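Local coordinates for protein Endonuclease/exonuclease/phosphatase (Beutenbergia cavernae DSM 12333, PDB 4RUW) that belongs to the endonuclease/exonuclease/phosphatase family of DNase I-like fold, carries a C-terminal Ig-like domain and holds a zinc ion, at residues 64-68 and 107-111; 77-81 and 113-118; 148-152 and 180-184. One frame throughout, in Å; residues are numbered along the deposited sequence.

In the fold
All three contacts lie in the DNase I-like domain, and the residues that touch in them are mostly buried. Contacts 1 and 2 share helix 110-118, lie about 10 Å apart between centres and interlock: Gln110 of contact 1 reaches Glu77 of contact 2 (NE2 to OE2 3.1 Å), and Ala66 packs on Ile80. Contact 1 is mixed, one hydrogen bond beside a CH-pi contact, and carries a zinc ligand; contact 2 is apolar helix packing with Arg113 at its margin. Contact 3 lies deeper, between the two six-stranded sheets, and joins aliphatic packing to a water-bridged polar end. CE of its selenomethionine Met152 packs on helix 110-118, 3.7 Å from Leu114 O.

Contact 1: 64-68 and 107-111; sequences HTAVA and HGDQP. With ZN (zinc ion), chain B.
Residues 64-67, in the loop between strand 55-62 and helix 77-87, form a beta turn close to type III', with Thr65 (50/31) and Ala66 (60/22) in left-handed conformation at its corners. His64 before them also has positive phi (52/46), and Val67 returns to an extended conformation. Val67 N bonds back to His64 O (3.0 Å), and His64 ND1 closes the turn on Val67 O (2.7 Å). Residues 107-109 are loop, with Gly108 at 66/-159; Asp109 is the N-cap of helix 110-118, its OD1 bonding to Ala112 N. The closest alpha carbons across the contact are those of Thr65 and His107, 7.3 Å apart.

Thr65 points toward 107-111, its p rotamer placing OG1 2.7 Å from His64 O, to which it donates. Its CB sits over one face of the His107 ring, 3.8 Å from the centroid and 22° off the normal, a CH-pi contact. Val67 CG2 approaches the ring edge, 4.2 Å from His107 NE2. From the first turn of its helix Gln110 (chi1 m, chi2 t) stretches across to donate from NE2 to Thr65 O at 2.8 Å, nearly linear at 174°. Its amide is used on both sides, since OE1 accepts from His98 N and NE2 also bonds to Glu77. NE2 lies 4.0 Å from Ala66 CB.

With chi1 m, His107 turns ND1 to the zinc ion at 2.0 Å; His98, Asp100 and His137 complete the ligand set. The contact thus packs a loop against one face and the edge of His107, one ligand of a three-histidine, one-aspartate zinc site.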
loop_
_atom_site.group_PDB
_atom_site.type_symbol
_atom_site.label_atom_id
_atom_site.label_comp_id
_atom_site.label_asym_id
_atom_site.label_seq_id
_atom_site.Cartn_x
_atom_site.Cartn_y
_atom_site.Cartn_z
ATOM N N HIS A 64 -0.127 13.568 -9.977
ATOM C CA HIS A 64 -1.114 14.354 -10.724
ATOM C C HIS A 64 -0.478 15.036 -11.952
ATOM O O HIS A 64 -0.704 16.223 -12.210
ATOM C CB HIS A 64 -1.760 15.393 -9.798
ATOM C CG HIS A 64 -2.974 16.061 -10.373
ATOM N ND1 HIS A 64 -3.024 17.408 -10.649
ATOM C CD2 HIS A 64 -4.187 15.559 -10.713
ATOM C CE1 HIS A 64 -4.214 17.713 -11.144
ATOM N NE2 HIS A 64 -4.934 16.607 -11.194
ATOM N N THR A 65 0.309 14.275 -12.715
ATOM C CA THR A 65 1.040 14.794 -13.884
ATOM C C THR A 65 1.837 16.067 -13.605
ATOM O O THR A 65 2.052 16.884 -14.505
ATOM C CB THR A 65 0.139 14.976 -15.137
ATOM O OG1 THR A 65 -0.922 15.904 -14.878
ATOM C CG2 THR A 65 -0.453 13.651 -15.551
ATOM N N ALA A 66 2.317 16.193 -12.370
ATOM C CA ALA A 66 3.097 17.350 -11.913
ATOM C C ALA A 66 2.360 18.680 -12.000
ATOM O O ALA A 66 2.982 19.738 -11.997
ATOM C CB ALA A 66 4.461 17.431 -12.617
ATOM N N VAL A 67 1.035 18.622 -12.031
ATOM C CA VAL A 67 0.223 19.829 -12.022
ATOM C C VAL A 67 -0.308 20.041 -10.609
ATOM O O VAL A 67 -1.069 19.236 -10.084
ATOM C CB VAL A 67 -0.924 19.748 -13.039
ATOM C CG1 VAL A 67 -1.823 20.975 -12.926
ATOM C CG2 VAL A 67 -0.352 19.615 -14.452
ATOM N N ALA A 68 0.120 21.131 -9.988
ATOM C CA ALA A 68 -0.203 21.400 -8.598
ATOM C C ALA A 68 -1.592 22.000 -8.439
ATOM O O ALA A 68 -1.995 22.844 -9.230
ATOM C CB ALA A 68 0.820 22.355 -8.027
ATOM N N HIS A 107 1.585 16.938 -21.812
ATOM C CA HIS A 107 2.480 17.030 -20.662
ATOM C C HIS A 107 3.930 16.747 -21.040
ATOM O O HIS A 107 4.818 16.767 -20.187
ATOM C CB HIS A 107 2.048 16.031 -19.583
ATOM C CG HIS A 107 0.719 16.346 -18.973
ATOM N ND1 HIS A 107 -0.455 15.749 -19.393
ATOM C CD2 HIS A 107 0.371 17.207 -17.987
ATOM C CE1 HIS A 107 -1.465 16.232 -18.685
ATOM N NE2 HIS A 107 -0.989 17.128 -17.835
ATOM N N GLY A 108 4.166 16.461 -22.316
ATOM C CA GLY A 108 5.492 16.105 -22.787
ATOM C C GLY A 108 5.982 14.787 -22.216
ATOM O O GLY A 108 5.192 13.962 -21.760
ATOM N N ASP A 109 7.294 14.589 -22.239
ATOM C CA ASP A 109 7.915 13.350 -21.781
ATOM C C ASP A 109 8.278 13.486 -20.300
ATOM O O ASP A 109 9.419 13.798 -19.943
ATOM C CB ASP A 109 9.166 13.063 -22.620
ATOM C CG ASP A 109 9.721 11.660 -22.417
ATOM O OD1 ASP A 109 9.450 11.034 -21.370
ATOM O OD2 ASP A 109 10.461 11.195 -23.311
ATOM N N GLN A 110 7.308 13.248 -19.425
ATOM C CA GLN A 110 7.563 13.457 -17.999
ATOM C C GLN A 110 8.610 12.515 -17.394
ATOM O O GLN A 110 9.403 12.955 -16.567
ATOM C CB GLN A 110 6.265 13.463 -17.187
ATOM C CG GLN A 110 5.248 14.451 -17.724
ATOM C CD GLN A 110 4.159 14.745 -16.726
ATOM O OE1 GLN A 110 3.384 13.864 -16.353
ATOM N NE2 GLN A 110 4.093 15.994 -16.281
ATOM N N PRO A 111 8.629 11.228 -17.797
ATOM C CA PRO A 111 9.688 10.383 -17.228
ATOM C C PRO A 111 11.087 10.905 -17.571
ATOM O O PRO A 111 11.967 10.895 -16.710
ATOM C CB PRO A 111 9.436 9.018 -17.883
ATOM C CG PRO A 111 7.982 9.024 -18.191
ATOM C CD PRO A 111 7.675 10.431 -18.592
HETATM ZN ZN ZN B . -0.772 14.120 -20.602
#

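Contact 2: 77-81 and 113-118; sequences EPRIA and RLAELL
Two helical segments, 77-81 at the start of helix 77-87 and 113-118 at the end of helix 110-118, cross at -52° with their axes 9.5 Å apart at closest approach. The nearest alpha carbons pair Glu77 with Leu114 (6.3 Å) and Ala81 with Leu117 (6.4 Å).

Glu77 points toward the partner and packs through its aliphatic part: CB is 3.7 Å from Arg113 CG, 3.7 Å from Leu117 CD1 and 4.0 Å from Leu114 CD2. Its chi1 is m and chi2 92°, and the carboxylate bonds through OE2 to Gln110. Pro78 sets CG 3.8 Å from Arg113 NH2 and CD 4.1 Å from Leu117 CD1; Arg113 leaves with chi1 t and bends at chi2 p, and its NH1 forms a salt bridge with Glu116 OE1 (2.8 Å) one turn along the same helix. Ile80 (m, m) touches Leu114 CD2 with CG2 at 4.1 Å, its CD1 turned from the partner helix. Ala81 sets CB 3.8 Å from Leu117 CB and 3.9 Å from Leu118 CG; its O is 3.5 Å from Leu118 CD2. Leu114, Leu117 and Leu118 all have chi1 m and chi2 t.

Direct contact is by van der Waals packing. Helix 110-118 leads from strand 91-98 to strand 125-133 of one mixed sheet, and helix 77-87 links the parallel neighbouring strands 55-62 and 91-98 of that sheet, a beta-alpha-beta crossover within the DNase I-like fold.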
loop_
_atom_site.group_PDB
_atom_site.type_symbol
_atom_site.label_atom_id
_atom_site.label_comp_id
_atom_site.label_asym_id
_atom_site.label_seq_id
_atom_site.Cartn_x
_atom_site.Cartn_y
_atom_site.Cartn_z
ATOM N N GLU A 77 7.357 19.660 -13.165
ATOM C CA GLU A 77 8.209 18.576 -12.706
ATOM C C GLU A 77 9.255 18.987 -11.649
ATOM O O GLU A 77 9.552 18.200 -10.757
ATOM C CB GLU A 77 8.880 17.865 -13.880
ATOM C CG GLU A 77 7.922 17.114 -14.797
ATOM C CD GLU A 77 7.427 17.928 -15.970
ATOM O OE1 GLU A 77 7.617 19.160 -15.966
ATOM O OE2 GLU A 77 6.842 17.329 -16.902
ATOM N N PRO A 78 9.832 20.205 -11.741
ATOM C CA PRO A 78 10.832 20.544 -10.713
ATOM C C PRO A 78 10.293 20.540 -9.291
ATOM O O PRO A 78 11.003 20.200 -8.357
ATOM C CB PRO A 78 11.274 21.958 -11.106
ATOM C CG PRO A 78 11.117 21.971 -12.580
ATOM C CD PRO A 78 9.857 21.182 -12.847
ATOM N N ARG A 79 9.051 20.914 -9.118
ATOM C CA ARG A 79 8.447 20.943 -7.815
ATOM C C ARG A 79 8.305 19.502 -7.263
ATOM O O ARG A 79 8.580 19.245 -6.145
ATOM C CB ARG A 79 7.120 21.649 -7.952
ATOM C CG ARG A 79 6.640 22.259 -6.722
ATOM C CD ARG A 79 5.471 23.165 -6.991
ATOM N NE ARG A 79 4.820 23.398 -5.738
ATOM C CZ ARG A 79 3.664 23.991 -5.593
ATOM N NH1 ARG A 79 2.992 24.427 -6.627
ATOM N NH2 ARG A 79 3.170 24.146 -4.416
ATOM N N ILE A 80 7.909 18.572 -8.116
ATOM C CA ILE A 80 7.846 17.159 -7.769
ATOM C C ILE A 80 9.247 16.636 -7.429
ATOM O O ILE A 80 9.456 15.976 -6.405
ATOM C CB ILE A 80 7.236 16.343 -8.939
ATOM C CG1 ILE A 80 5.792 16.787 -9.236
ATOM C CG2 ILE A 80 7.330 14.838 -8.677
ATOM C CD1 ILE A 80 4.845 16.706 -8.062
ATOM N N ALA A 81 10.212 16.926 -8.292
ATOM C CA ALA A 81 11.568 16.445 -8.088
ATOM C C ALA A 81 12.178 16.966 -6.793
ATOM O O ALA A 81 12.910 16.254 -6.121
ATOM C CB ALA A 81 12.436 16.811 -9.272
ATOM N N ARG A 113 11.928 14.016 -18.189
ATOM C CA ARG A 113 12.158 15.255 -17.463
ATOM C C ARG A 113 12.480 14.987 -15.986
ATOM O O ARG A 113 13.393 15.586 -15.414
ATOM C CB ARG A 113 10.956 16.187 -17.620
ATOM C CG ARG A 113 11.076 17.503 -16.874
ATOM C CD ARG A 113 12.338 18.269 -17.230
ATOM N NE ARG A 113 12.286 19.604 -16.640
ATOM C CZ ARG A 113 13.347 20.334 -16.315
ATOM N NH1 ARG A 113 14.572 19.873 -16.523
ATOM N NH2 ARG A 113 13.171 21.527 -15.767
ATOM N N LEU A 114 11.733 14.076 -15.370
ATOM C CA LEU A 114 12.005 13.715 -13.984
ATOM C C LEU A 114 13.391 13.080 -13.843
ATOM O O LEU A 114 14.126 13.381 -12.907
ATOM C CB LEU A 114 10.911 12.807 -13.421
ATOM C CG LEU A 114 9.561 13.483 -13.199
ATOM C CD1 LEU A 114 8.472 12.433 -13.036
ATOM C CD2 LEU A 114 9.645 14.398 -11.971
ATOM N N ALA A 115 13.758 12.228 -14.793
ATOM C CA ALA A 115 15.086 11.619 -14.788
ATOM C C ALA A 115 16.182 12.680 -14.905
ATOM O O ALA A 115 17.195 12.609 -14.220
ATOM C CB ALA A 115 15.210 10.607 -15.902
ATOM N N GLU A 116 15.968 13.679 -15.755
ATOM C CA GLU A 116 16.941 14.753 -15.902
ATOM C C GLU A 116 17.103 15.525 -14.590
ATOM O O GLU A 116 18.217 15.821 -14.163
ATOM C CB GLU A 116 16.506 15.695 -17.023
ATOM C CG GLU A 116 17.413 16.883 -17.215
ATOM C CD GLU A 116 16.964 17.756 -18.360
ATOM O OE1 GLU A 116 15.772 18.148 -18.392
ATOM O OE2 GLU A 116 17.804 18.032 -19.237
ATOM N N LEU A 117 15.984 15.832 -13.951
ATOM C CA LEU A 117 15.993 16.606 -12.717
ATOM C C LEU A 117 16.625 15.882 -11.530
ATOM O O LEU A 117 17.116 16.528 -10.604
ATOM C CB LEU A 117 14.570 17.030 -12.353
ATOM C CG LEU A 117 13.970 18.121 -13.238
ATOM C CD1 LEU A 117 12.458 18.077 -13.153
ATOM C CD2 LEU A 117 14.500 19.489 -12.825
ATOM N N LEU A 118 16.606 14.550 -11.548
ATOM C CA LEU A 118 17.014 13.760 -10.385
ATOM C C LEU A 118 18.290 12.951 -10.613
ATOM O O LEU A 118 18.761 12.272 -9.701
ATOM C CB LEU A 118 15.863 12.851 -9.930
ATOM C CG LEU A 118 14.703 13.601 -9.264
ATOM C CD1 LEU A 118 13.451 12.748 -9.190
ATOM C CD2 LEU A 118 15.108 14.102 -7.876
#

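Contact 3: 148-152 and 180-184; sequences GNVVM and SLLTV
Strands 146-153 and 179-188 belong to different mixed sheets. Their segments 148-152 and 180-184 run nearly parallel, 17° apart in direction (signed crossing -17°), with axes 7.7 Å apart at closest approach. The nearest alpha carbons are those of Asn149 and Leu182 (6.9 Å), then Val151 and Val184 (8.0 Å).

Ser180 meets Asn149 through two waters. Water 1 accepts from Ser180 N (3.0 Å) and Asn149 ND2 (3.2 Å); water 2 accepts from Asn149 ND2 (3.0 Å) and donates to Ser180 OG (2.8 Å). Ser180 OG also bonds to Leu130 O, and Asn149 OD1 to Asn95. Leu181 points away. Leu182 (t, p) points toward the other strand and brings CD2 to 3.6 Å from Asn149 O and 3.9 Å from Val151 CG2. Thr183 again faces away, its OG1 bonding to His197. Val184 (chi1 p) sets CG1 3.9 Å from CG1 of Val151 (chi1 t).

This is the face-to-face packing of the DNase I-like beta-sandwich. Aliphatic side chains fill one part of the interface, while at the Asn149 end ordered water satisfies polar groups buried between the sheets.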
loop_
_atom_site.group_PDB
_atom_site.type_symbol
_atom_site.label_atom_id
_atom_site.label_comp_id
_atom_site.label_asym_id
_atom_site.label_seq_id
_atom_site.Cartn_x
_atom_site.Cartn_y
_atom_site.Cartn_z
ATOM N N GLY A 148 1.559 6.369 -17.260
ATOM C CA GLY A 148 2.253 5.237 -16.688
ATOM C C GLY A 148 2.438 5.339 -15.185
ATOM O O GLY A 148 2.286 6.416 -14.585
ATOM N N ASN A 149 2.753 4.196 -14.582
ATOM C CA ASN A 149 3.368 4.145 -13.266
ATOM C C ASN A 149 4.874 4.097 -13.461
ATOM O O ASN A 149 5.344 3.508 -14.428
ATOM C CB ASN A 149 2.875 2.917 -12.516
ATOM C CG ASN A 149 1.385 2.937 -12.327
ATOM O OD1 ASN A 149 0.830 3.929 -11.845
ATOM N ND2 ASN A 149 0.716 1.861 -12.724
ATOM N N VAL A 150 5.620 4.744 -12.572
ATOM C CA VAL A 150 7.068 4.822 -12.710
ATOM C C VAL A 150 7.751 4.329 -11.446
ATOM O O VAL A 150 7.267 4.581 -10.343
ATOM C CB VAL A 150 7.503 6.280 -13.025
ATOM C CG1 VAL A 150 9.008 6.484 -12.834
ATOM C CG2 VAL A 150 7.063 6.675 -14.434
ATOM N N VAL A 151 8.846 3.594 -11.617
ATOM C CA VAL A 151 9.759 3.313 -10.519
ATOM C C VAL A 151 11.060 4.048 -10.800
ATOM O O VAL A 151 11.619 3.914 -11.888
ATOM C CB VAL A 151 10.033 1.804 -10.358
ATOM C CG1 VAL A 151 11.129 1.566 -9.303
ATOM C CG2 VAL A 151 8.754 1.072 -9.976
HETATM N N MSE A 152 11.518 4.835 -9.831
HETATM C CA MSE A 152 12.832 5.467 -9.897
HETATM C C MSE A 152 13.643 4.991 -8.708
HETATM O O MSE A 152 13.128 4.862 -7.601
HETATM C CB MSE A 152 12.747 6.997 -9.873
HETATM C CG MSE A 152 11.890 7.602 -10.985
HETATM SE SE MSE A 152 11.852 9.558 -11.012
HETATM C CE MSE A 152 13.659 9.877 -11.675
ATOM N N SER A 180 -2.519 -0.714 -14.924
ATOM C CA SER A 180 -1.586 -1.834 -15.003
ATOM C C SER A 180 -0.695 -1.909 -13.777
ATOM O O SER A 180 -0.646 -0.974 -12.966
ATOM C CB SER A 180 -0.728 -1.751 -16.269
ATOM O OG SER A 180 0.181 -0.664 -16.195
ATOM N N LEU A 181 -0.001 -3.034 -13.655
ATOM C CA LEU A 181 0.971 -3.279 -12.604
ATOM C C LEU A 181 2.359 -3.300 -13.225
ATOM O O LEU A 181 2.566 -3.949 -14.255
ATOM C CB LEU A 181 0.681 -4.635 -11.969
ATOM C CG LEU A 181 1.767 -5.232 -11.082
ATOM C CD1 LEU A 181 1.918 -4.442 -9.803
ATOM C CD2 LEU A 181 1.474 -6.691 -10.793
ATOM N N LEU A 182 3.297 -2.574 -12.615
ATOM C CA LEU A 182 4.696 -2.586 -13.026
ATOM C C LEU A 182 5.515 -3.286 -11.950
ATOM O O LEU A 182 5.436 -2.931 -10.779
ATOM C CB LEU A 182 5.209 -1.158 -13.209
ATOM C CG LEU A 182 6.720 -0.999 -13.390
ATOM C CD1 LEU A 182 7.203 -1.759 -14.624
ATOM C CD2 LEU A 182 7.097 0.471 -13.461
ATOM N N THR A 183 6.303 -4.283 -12.345
ATOM C CA THR A 183 7.159 -4.988 -11.403
ATOM C C THR A 183 8.607 -4.920 -11.864
ATOM O O THR A 183 8.907 -5.194 -13.024
ATOM C CB THR A 183 6.725 -6.467 -11.262
ATOM O OG1 THR A 183 5.378 -6.512 -10.778
ATOM C CG2 THR A 183 7.646 -7.221 -10.313
ATOM N N VAL A 184 9.500 -4.553 -10.951
ATOM C CA VAL A 184 10.921 -4.536 -11.245
ATOM C C VAL A 184 11.697 -4.879 -9.980
ATOM O O VAL A 184 11.280 -4.546 -8.882
ATOM C CB VAL A 184 11.360 -3.178 -11.835
ATOM C CG1 VAL A 184 11.241 -2.058 -10.806
ATOM C CG2 VAL A 184 12.763 -3.278 -12.433
HETATM O O HOH W 1 -2.403 1.679 -13.165
HETATM O O HOH W 2 2.332 0.251 -14.640
#